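Long-range contact in coiled-coil and C2 domain-containing protein 1-like (Drosophila melanogaster, PDB 6EI6), which binds phosphatidylinositol monophosphates and regulates the ESCRT pathway in endosomal sorting, probably by keeping the ESCRT-III subunit Shrub from polymerising inappropriately: residues F146-N159 / E171-F184. Residues are numbered along the deposited sequence; the frame is centred on the assembly and turned at random.
Sequences FPLLNDESFKTKTN and ERFKVDIQRTNRQF. With SO4 (sulfate ion), chain D.
Val175 sets its two methyl groups over two different phenylalanine rings, and these CH-pi contacts make the apolar centre of the contact. CG1 stands 4.2 Å from the centroid of the Phe146 ring, almost on its normal, while CG2 sits 4.0 Å from that of Phe154. A beta-branched residue suits this place because the fork at CB sends one methyl to each ring, chi1 of 80° turning CG2 anti to the backbone N; the flat rings offer each methyl a broad face. Pro147 CD covers the other face of Phe146, so that ring is sandwiched. Leu148 CD2 touches both Val175 CG2 and Phe184 CZ, at the ring edge, 4.2 Å from each. Leu149, apolar and branched, lays its methyls against the Phe184 ring, though their exact spacing is doubtful. Farther along, Phe173 crosses Thr156 at a slant, Thr156 CG2 lying 3.6 Å from Phe173 CD2, and Lys157 O meets the ring edge.

The hydrogen bond between the segments lies at the Glu171 end. A glutamate is long enough, extended beyond CG, for OE2 to accept the backbone N-H of Asn159 on its syn lone pair, 2.9 Å and nearly straight at 168°. With an alanine in its place, that N-H would probably lose its carboxylate acceptor, and the chain at Thr158 and Asn159 its tie to strand 171-176. Lys157 NZ binds a sulfate, probably from the crystallisation liquor.

Strands 155-157 and 171-176 are edge strands of the two four-stranded sheets of the C2 beta-sandwich, nearly antiparallel at 166°. They pair with 140-145 and 119-128 respectively; Phe184 lies in the first turn of helix 182-190, with Asn181 at the N-cap position.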
loop_
_atom_site.group_PDB
_atom_site.type_symbol
_atom_site.label_atom_id
_atom_site.label_comp_id
_atom_site.label_asym_id
_atom_site.label_seq_id
_atom_site.Cartn_x
_atom_site.Cartn_y
_atom_site.Cartn_z
ATOM N N PHE A 146 6.797 10.006 -11.435
ATOM C CA PHE A 146 5.741 10.182 -10.440
ATOM C C PHE A 146 4.846 11.345 -10.856
ATOM O O PHE A 146 5.344 12.474 -10.995
ATOM C CB PHE A 146 6.349 10.440 -9.050
ATOM C CG PHE A 146 5.320 10.595 -7.974
ATOM C CD1 PHE A 146 4.589 11.770 -7.849
ATOM C CD2 PHE A 146 5.048 9.549 -7.112
ATOM C CE1 PHE A 146 3.611 11.897 -6.886
ATOM C CE2 PHE A 146 4.069 9.670 -6.142
ATOM C CZ PHE A 146 3.352 10.845 -6.027
ATOM N N PRO A 147 3.537 11.157 -11.020
ATOM C CA PRO A 147 2.702 12.256 -11.530
ATOM C C PRO A 147 2.579 13.396 -10.523
ATOM O O PRO A 147 2.427 13.169 -9.322
ATOM C CB PRO A 147 1.345 11.582 -11.790
ATOM C CG PRO A 147 1.310 10.423 -10.876
ATOM C CD PRO A 147 2.744 9.969 -10.660
ATOM N N LEU A 148 2.653 14.634 -11.024
ATOM C CA LEU A 148 2.457 15.807 -10.172
ATOM C C LEU A 148 1.278 16.639 -10.672
ATOM O O LEU A 148 0.350 16.095 -11.283
ATOM C CB LEU A 148 3.738 16.645 -10.093
ATOM C CG LEU A 148 4.951 15.947 -9.445
ATOM C CD1 LEU A 148 6.162 16.843 -9.363
ATOM C CD2 LEU A 148 4.645 15.399 -8.060
ATOM N N LEU A 149 1.305 17.950 -10.420
ATOM C CA LEU A 149 0.152 18.813 -10.683
ATOM C C LEU A 149 0.008 19.131 -12.163
ATOM O O LEU A 149 0.993 19.417 -12.851
ATOM C CB LEU A 149 0.260 20.124 -9.911
ATOM C CG LEU A 149 0.140 20.075 -8.392
ATOM C CD1 LEU A 149 -0.943 19.091 -7.946
ATOM C CD2 LEU A 149 1.501 19.749 -7.780
ATOM N N ASN A 150 -1.247 19.121 -12.626
ATOM C CA ASN A 150 -1.619 19.304 -14.026
ATOM C C ASN A 150 -0.679 18.512 -14.915
ATOM O O ASN A 150 0.349 19.035 -15.359
ATOM C CB ASN A 150 -1.625 20.785 -14.390
ATOM C CG ASN A 150 -2.735 21.537 -13.690
ATOM O OD1 ASN A 150 -2.481 22.503 -12.968
ATOM N ND2 ASN A 150 -3.976 21.089 -13.888
ATOM N N ASP A 151 -1.060 17.261 -15.181
ATOM C CA ASP A 151 -0.134 16.205 -15.574
ATOM C C ASP A 151 0.958 16.726 -16.502
ATOM O O ASP A 151 0.674 17.339 -17.536
ATOM C CB ASP A 151 -0.905 15.047 -16.233
ATOM C CG ASP A 151 -1.587 15.445 -17.540
ATOM O OD1 ASP A 151 -2.087 16.591 -17.635
ATOM O OD2 ASP A 151 -1.625 14.599 -18.467
ATOM N N GLU A 152 2.214 16.517 -16.103
ATOM C CA GLU A 152 2.585 15.800 -14.876
ATOM C C GLU A 152 3.785 16.520 -14.301
ATOM O O GLU A 152 3.870 17.756 -14.377
ATOM C CB GLU A 152 2.968 14.327 -15.163
ATOM C CG GLU A 152 1.922 13.242 -14.873
ATOM C CD GLU A 152 2.428 11.813 -15.191
ATOM O OE1 GLU A 152 3.593 11.477 -14.849
ATOM O OE2 GLU A 152 1.655 11.021 -15.787
ATOM N N SER A 153 4.684 15.710 -13.718
ATOM C CA SER A 153 6.128 15.909 -13.807
ATOM C C SER A 153 6.891 14.847 -13.023
ATOM O O SER A 153 6.629 13.655 -13.187
ATOM C CB SER A 153 6.541 17.312 -13.350
ATOM O OG SER A 153 6.560 18.218 -14.451
ATOM N N PHE A 154 7.832 15.287 -12.189
ATOM C CA PHE A 154 8.836 14.498 -11.470
ATOM C C PHE A 154 9.343 13.241 -12.158
ATOM O O PHE A 154 8.664 12.212 -12.172
ATOM C CB PHE A 154 8.354 14.075 -10.083
ATOM C CG PHE A 154 9.458 13.443 -9.259
ATOM C CD1 PHE A 154 10.611 14.156 -8.968
ATOM C CD2 PHE A 154 9.373 12.134 -8.833
ATOM C CE1 PHE A 154 11.640 13.586 -8.239
ATOM C CE2 PHE A 154 10.407 11.564 -8.099
ATOM C CZ PHE A 154 11.533 12.295 -7.795
ATOM N N LYS A 155 10.573 13.291 -12.655
ATOM C CA LYS A 155 11.233 12.145 -13.261
ATOM C C LYS A 155 12.652 12.095 -12.733
ATOM O O LYS A 155 13.285 13.136 -12.559
ATOM C CB LYS A 155 11.254 12.232 -14.807
ATOM C CG LYS A 155 9.940 12.674 -15.478
ATOM C CD LYS A 155 9.667 11.881 -16.767
ATOM C CE LYS A 155 8.706 12.619 -17.712
ATOM N NZ LYS A 155 9.005 12.458 -19.176
ATOM N N THR A 156 13.148 10.892 -12.471
ATOM C CA THR A 156 14.515 10.719 -12.006
ATOM C C THR A 156 14.954 9.313 -12.384
ATOM O O THR A 156 14.216 8.584 -13.050
ATOM C CB THR A 156 14.639 10.977 -10.497
ATOM O OG1 THR A 156 15.917 10.509 -10.043
ATOM C CG2 THR A 156 13.561 10.236 -9.721
ATOM N N LYS A 157 16.162 8.926 -11.960
ATOM C CA LYS A 157 16.681 7.611 -12.329
ATOM C C LYS A 157 17.731 7.145 -11.328
ATOM O O LYS A 157 18.392 7.954 -10.676
ATOM C CB LYS A 157 17.284 7.612 -13.744
ATOM C CG LYS A 157 18.681 8.234 -13.855
ATOM C CD LYS A 157 19.325 7.917 -15.197
ATOM C CE LYS A 157 20.755 8.446 -15.288
ATOM N NZ LYS A 157 20.796 9.772 -15.964
ATOM N N THR A 158 17.873 5.827 -11.221
ATOM C CA THR A 158 18.888 5.237 -10.367
ATOM C C THR A 158 20.250 5.304 -11.048
ATOM O O THR A 158 20.375 5.599 -12.245
ATOM C CB THR A 158 18.557 3.780 -10.037
ATOM O OG1 THR A 158 19.064 2.911 -11.066
ATOM C CG2 THR A 158 17.044 3.583 -9.901
ATOM N N ASN A 159 21.286 4.997 -10.268
ATOM C CA ASN A 159 22.626 4.863 -10.818
ATOM C C ASN A 159 22.638 3.722 -11.824
ATOM O O ASN A 159 21.602 3.114 -12.106
ATOM C CB ASN A 159 23.655 4.592 -9.713
ATOM C CG ASN A 159 24.032 5.840 -8.927
ATOM O OD1 ASN A 159 23.655 6.969 -9.274
ATOM N ND2 ASN A 159 24.786 5.637 -7.854
ATOM N N GLU A 171 18.220 2.773 -3.835
ATOM C CA GLU A 171 18.138 4.218 -3.910
ATOM C C GLU A 171 16.736 4.674 -3.577
ATOM O O GLU A 171 15.755 4.091 -4.054
ATOM C CB GLU A 171 18.539 4.729 -5.295
ATOM C CG GLU A 171 20.030 4.966 -5.432
ATOM C CD GLU A 171 20.442 5.178 -6.870
ATOM O OE1 GLU A 171 20.201 6.301 -7.390
ATOM O OE2 GLU A 171 20.988 4.217 -7.476
ATOM N N ARG A 172 16.674 5.733 -2.773
ATOM C CA ARG A 172 15.445 6.342 -2.300
ATOM C C ARG A 172 15.307 7.724 -2.915
ATOM O O ARG A 172 16.279 8.480 -2.981
ATOM C CB ARG A 172 15.449 6.451 -0.772
ATOM C CG ARG A 172 16.158 5.313 -0.056
ATOM C CD ARG A 172 15.901 5.326 1.464
ATOM N NE ARG A 172 15.943 3.965 2.033
ATOM C CZ ARG A 172 14.938 3.348 2.676
ATOM N NH1 ARG A 172 13.774 3.962 2.891
ATOM N NH2 ARG A 172 15.104 2.105 3.121
ATOM N N PHE A 173 14.101 8.065 -3.356
ATOM C CA PHE A 173 13.821 9.388 -3.897
ATOM C C PHE A 173 12.604 9.931 -3.173
ATOM O O PHE A 173 11.637 9.199 -2.957
ATOM C CB PHE A 173 13.564 9.356 -5.424
ATOM C CG PHE A 173 14.567 8.522 -6.205
ATOM C CD1 PHE A 173 14.491 7.132 -6.218
ATOM C CD2 PHE A 173 15.580 9.124 -6.926
ATOM C CE1 PHE A 173 15.409 6.366 -6.917
ATOM C CE2 PHE A 173 16.498 8.359 -7.634
ATOM C CZ PHE A 173 16.412 6.985 -7.628
ATOM N N LYS A 174 12.655 11.198 -2.769
ATOM C CA LYS A 174 11.552 11.831 -2.059
ATOM C C LYS A 174 10.936 12.917 -2.927
ATOM O O LYS A 174 11.638 13.614 -3.659
ATOM C CB LYS A 174 12.009 12.423 -0.727
ATOM C CG LYS A 174 12.397 11.387 0.346
ATOM C CD LYS A 174 12.674 12.081 1.693
ATOM C CE LYS A 174 13.570 11.250 2.603
ATOM N NZ LYS A 174 13.748 11.873 3.954
ATOM N N VAL A 175 9.624 13.062 -2.865
ATOM C CA VAL A 175 8.959 14.123 -3.602
ATOM C C VAL A 175 7.927 14.773 -2.682
ATOM O O VAL A 175 7.526 14.207 -1.660
ATOM C CB VAL A 175 8.317 13.596 -4.914
ATOM C CG1 VAL A 175 6.985 12.917 -4.640
ATOM C CG2 VAL A 175 8.151 14.720 -5.903
ATOM N N ASP A 176 7.530 15.999 -3.037
ATOM C CA ASP A 176 6.539 16.761 -2.283
ATOM C C ASP A 176 5.143 16.531 -2.846
ATOM O O ASP A 176 4.921 16.636 -4.057
ATOM C CB ASP A 176 6.852 18.257 -2.318
ATOM C CG ASP A 176 7.714 18.699 -1.156
ATOM O OD1 ASP A 176 7.581 18.115 -0.044
ATOM O OD2 ASP A 176 8.545 19.619 -1.367
ATOM N N ILE A 177 4.203 16.239 -1.959
ATOM C CA ILE A 177 2.796 16.149 -2.311
ATOM C C ILE A 177 2.050 17.195 -1.497
ATOM O O ILE A 177 2.547 17.693 -0.482
ATOM C CB ILE A 177 2.227 14.741 -2.050
ATOM C CG1 ILE A 177 2.325 14.419 -0.554
ATOM C CG2 ILE A 177 2.961 13.703 -2.896
ATOM C CD1 ILE A 177 2.254 12.943 -0.217
ATOM N N GLN A 178 0.846 17.534 -1.958
ATOM C CA GLN A 178 -0.089 18.354 -1.188
ATOM C C GLN A 178 -1.338 17.529 -0.902
ATOM O O GLN A 178 -2.249 17.463 -1.734
ATOM C CB GLN A 178 -0.455 19.634 -1.920
ATOM C CG GLN A 178 0.698 20.572 -2.144
ATOM C CD GLN A 178 1.095 20.616 -3.597
ATOM O OE1 GLN A 178 0.305 21.024 -4.461
ATOM N NE2 GLN A 178 2.320 20.185 -3.885
ATOM N N ARG A 179 -1.384 16.931 0.294
ATOM C CA ARG A 179 -2.571 16.214 0.741
ATOM C C ARG A 179 -3.838 17.051 0.604
ATOM O O ARG A 179 -4.929 16.497 0.410
ATOM C CB ARG A 179 -2.382 15.780 2.190
ATOM C CG ARG A 179 -1.324 14.728 2.366
ATOM C CD ARG A 179 -1.022 14.493 3.820
ATOM N NE ARG A 179 0.091 13.563 4.009
ATOM C CZ ARG A 179 -0.055 12.250 4.137
ATOM N NH1 ARG A 179 -1.271 11.729 4.088
ATOM N NH2 ARG A 179 1.002 11.460 4.314
ATOM N N THR A 180 -3.709 18.382 0.681
ATOM C CA THR A 180 -4.872 19.263 0.629
ATOM C C THR A 180 -5.459 19.352 -0.778
ATOM O O THR A 180 -6.681 19.432 -0.936
ATOM C CB THR A 180 -4.495 20.654 1.141
ATOM O OG1 THR A 180 -3.793 20.530 2.382
ATOM C CG2 THR A 180 -5.730 21.485 1.362
ATOM N N ASN A 181 -4.615 19.350 -1.810
ATOM C CA ASN A 181 -5.095 19.505 -3.185
ATOM C C ASN A 181 -5.930 18.296 -3.601
ATOM O O ASN A 181 -5.429 17.166 -3.633
ATOM C CB ASN A 181 -3.919 19.684 -4.149
ATOM C CG ASN A 181 -4.316 20.387 -5.447
ATOM O OD1 ASN A 181 -3.512 21.107 -6.035
ATOM N ND2 ASN A 181 -5.566 20.191 -5.888
ATOM N N ARG A 182 -7.197 18.535 -3.950
ATOM C CA ARG A 182 -8.067 17.425 -4.337
ATOM C C ARG A 182 -7.587 16.720 -5.605
ATOM O O ARG A 182 -7.914 15.547 -5.810
ATOM C CB ARG A 182 -9.517 17.908 -4.506
ATOM C CG ARG A 182 -9.753 18.878 -5.652
ATOM C CD ARG A 182 -10.381 20.177 -5.127
ATOM N NE ARG A 182 -10.357 21.270 -6.106
ATOM C CZ ARG A 182 -9.412 22.209 -6.170
ATOM N NH1 ARG A 182 -8.387 22.188 -5.324
ATOM N NH2 ARG A 182 -9.485 23.166 -7.092
ATOM N N GLN A 183 -6.795 17.385 -6.443
ATOM C CA GLN A 183 -6.243 16.702 -7.604
ATOM C C GLN A 183 -5.005 15.877 -7.263
ATOM O O GLN A 183 -4.670 14.950 -8.010
ATOM C CB GLN A 183 -5.924 17.706 -8.714
ATOM C CG GLN A 183 -4.482 18.181 -8.764
ATOM C CD GLN A 183 -4.108 18.724 -10.146
ATOM O OE1 GLN A 183 -4.800 18.470 -11.138
ATOM N NE2 GLN A 183 -3.024 19.491 -10.207
ATOM N N PHE A 184 -4.323 16.173 -6.156
ATOM C CA PHE A 184 -3.342 15.217 -5.657
ATOM C C PHE A 184 -4.034 13.980 -5.110
ATOM O O PHE A 184 -3.512 12.861 -5.215
ATOM C CB PHE A 184 -2.490 15.839 -4.566
ATOM C CG PHE A 184 -1.111 16.189 -5.002
ATOM C CD1 PHE A 184 -0.225 15.205 -5.412
ATOM C CD2 PHE A 184 -0.691 17.512 -4.985
ATOM C CE1 PHE A 184 1.067 15.534 -5.812
ATOM C CE2 PHE A 184 0.589 17.854 -5.371
ATOM C CZ PHE A 184 1.473 16.869 -5.792
HETATM S S SO4 D . 18.778 12.149 -18.822
HETATM O O1 SO4 D . 19.053 11.149 -17.784
HETATM O O2 SO4 D . 17.574 12.911 -18.464
HETATM O O3 SO4 D . 19.923 13.065 -18.947
HETATM O O4 SO4 D . 18.567 11.468 -20.102
#